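Local coordinates for protein similar to N-acetyltransferase (Staphylococcus aureus subsp. aureus, PDB 4MBU) that probably transfers an acetyl group from acetyl-coenzyme A to an amine, as a member of the GCN5-related N-acetyltransferase (GNAT) family, at residues 40-43 with 44-48. Residues are numbered along the deposited sequence; the frame is centred on the assembly and turned at random.
Sequences ERIA and WFETK
T47 grips the carbonyl of A43 twice in helix 38-50. The hydroxyl OG1 of T47 donates to the carbonyl O of A43 at 2.8 Å. It comes from above the carbonyl plane, while the amide N of T47 reaches A43 O from the other face at 2.9 Å. One carbonyl therefore takes two bonds from a single residue. The first torsion of T47 (chi1 -64°) sets OG1 beside its own backbone N and turns it back along the helix. Regular i to i+4 bonds run alongside, from W44 N to E40 O, F45 N to R41 O and E46 N to I42 O.

R41 and W44, three residues apart, form a cation-pi pair. CZ of R41 lies 4.1 Å from the centroid of the six-membered ring of W44, close to the ring normal. R41 NH1 sits over one indole face, 3.3 Å from W44 CD2. The two planes are 57° apart, so the guanidinium meets the ring tilted and is not stacked flat. Bends at chi2 and chi3 fold the arginine toward the indole, and R41 CD packs 3.4 Å from W44 CE3. CG of K48 covers the opposite indole face near its rim.

R41 NE also hydrogen-bonds to OE1 of Q36. The guanidinium makes a second cation-pi contact with Y20 of helix 13-26, and R41 touches F67 of strand 63-72. W44 and F45 continue the packing onto I55 of strand 55-60. The buried positive charge is probably stabilised in part by the W44 and Y20 rings and by Q36 OE1, while the R41 side chain joins helix 38-50 to helix 13-26 and strand 63-72.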
loop_
_atom_site.group_PDB
_atom_site.type_symbol
_atom_site.label_atom_id
_atom_site.label_comp_id
_atom_site.label_asym_id
_atom_site.label_seq_id
_atom_site.Cartn_x
_atom_site.Cartn_y
_atom_site.Cartn_z
ATOM N N GLU A 40 27.630 -18.895 -12.714
ATOM C CA GLU A 40 27.165 -17.595 -12.250
ATOM C C GLU A 40 26.832 -17.667 -10.761
ATOM O O GLU A 40 27.191 -16.778 -9.984
ATOM C CB GLU A 40 25.952 -17.136 -13.074
ATOM C CG GLU A 40 26.321 -16.591 -14.454
ATOM C CD GLU A 40 25.153 -16.575 -15.426
ATOM O OE1 GLU A 40 24.168 -17.305 -15.195
ATOM O OE2 GLU A 40 25.226 -15.836 -16.432
ATOM N N ARG A 41 26.173 -18.751 -10.365
ATOM C CA ARG A 41 25.807 -18.949 -8.969
ATOM C C ARG A 41 27.052 -19.130 -8.080
ATOM O O ARG A 41 27.119 -18.589 -6.966
ATOM C CB ARG A 41 24.823 -20.118 -8.844
ATOM C CG ARG A 41 24.353 -20.430 -7.433
ATOM C CD ARG A 41 23.800 -19.212 -6.696
ATOM N NE ARG A 41 22.671 -18.564 -7.363
ATOM C CZ ARG A 41 21.873 -17.672 -6.778
ATOM N NH1 ARG A 41 22.071 -17.331 -5.512
ATOM N NH2 ARG A 41 20.876 -17.114 -7.456
ATOM N N ILE A 42 28.054 -19.843 -8.591
ATOM C CA ILE A 42 29.292 -20.049 -7.843
ATOM C C ILE A 42 30.059 -18.736 -7.688
ATOM O O ILE A 42 30.607 -18.447 -6.617
ATOM C CB ILE A 42 30.179 -21.138 -8.490
ATOM C CG1 ILE A 42 29.507 -22.507 -8.360
ATOM C CG2 ILE A 42 31.544 -21.184 -7.827
ATOM C CD1 ILE A 42 30.068 -23.569 -9.304
ATOM N N ALA A 43 30.079 -17.935 -8.751
ATOM C CA ALA A 43 30.712 -16.618 -8.692
ATOM C C ALA A 43 29.993 -15.732 -7.669
ATOM O O ALA A 43 30.626 -14.980 -6.920
ATOM C CB ALA A 43 30.707 -15.958 -10.066
ATOM N N TRP A 44 28.664 -15.826 -7.657
ATOM C CA TRP A 44 27.830 -15.113 -6.689
ATOM C C TRP A 44 28.223 -15.488 -5.257
ATOM O O TRP A 44 28.464 -14.616 -4.420
ATOM C CB TRP A 44 26.352 -15.419 -6.972
ATOM C CG TRP A 44 25.357 -14.977 -5.921
ATOM C CD1 TRP A 44 24.709 -13.770 -5.844
ATOM C CD2 TRP A 44 24.865 -15.762 -4.829
ATOM N NE1 TRP A 44 23.851 -13.760 -4.764
ATOM C CE2 TRP A 44 23.934 -14.971 -4.123
ATOM C CE3 TRP A 44 25.134 -17.056 -4.371
ATOM C CZ2 TRP A 44 23.271 -15.433 -2.989
ATOM C CZ3 TRP A 44 24.469 -17.517 -3.250
ATOM C CH2 TRP A 44 23.551 -16.707 -2.569
ATOM N N PHE A 45 28.318 -16.788 -4.997
ATOM C CA PHE A 45 28.722 -17.308 -3.691
ATOM C C PHE A 45 30.117 -16.834 -3.272
ATOM O O PHE A 45 30.327 -16.413 -2.126
ATOM C CB PHE A 45 28.664 -18.839 -3.692
ATOM C CG PHE A 45 29.056 -19.465 -2.382
ATOM C CD1 PHE A 45 28.134 -19.587 -1.356
ATOM C CD2 PHE A 45 30.339 -19.951 -2.183
ATOM C CE1 PHE A 45 28.482 -20.172 -0.147
ATOM C CE2 PHE A 45 30.693 -20.537 -0.978
ATOM C CZ PHE A 45 29.762 -20.644 0.041
ATOM N N GLU A 46 31.067 -16.901 -4.198
ATOM C CA GLU A 46 32.437 -16.487 -3.900
ATOM C C GLU A 46 32.489 -14.994 -3.594
ATOM O O GLU A 46 33.181 -14.562 -2.672
ATOM C CB GLU A 46 33.377 -16.835 -5.060
ATOM C CG GLU A 46 33.666 -18.327 -5.220
ATOM C CD GLU A 46 34.620 -18.616 -6.372
ATOM O OE1 GLU A 46 35.114 -17.651 -6.997
ATOM O OE2 GLU A 46 34.877 -19.808 -6.652
ATOM N N THR A 47 31.738 -14.217 -4.368
ATOM C CA THR A 47 31.630 -12.772 -4.156
ATOM C C THR A 47 31.027 -12.429 -2.786
ATOM O O THR A 47 31.530 -11.545 -2.077
ATOM C CB THR A 47 30.799 -12.122 -5.273
ATOM O OG1 THR A 47 31.482 -12.295 -6.521
ATOM C CG2 THR A 47 30.590 -10.635 -5.007
ATOM N N LYS A 48 29.949 -13.124 -2.420
ATOM C CA LYS A 48 29.336 -12.953 -1.100
ATOM C C LYS A 48 30.342 -13.308 -0.008
ATOM O O LYS A 48 30.381 -12.665 1.039
ATOM C CB LYS A 48 28.082 -13.833 -0.961
ATOM C CG LYS A 48 26.859 -13.345 -1.745
ATOM C CD LYS A 48 25.959 -12.514 -0.859
ATOM C CE LYS A 48 24.848 -11.826 -1.640
ATOM N NZ LYS A 48 24.135 -10.861 -0.739
#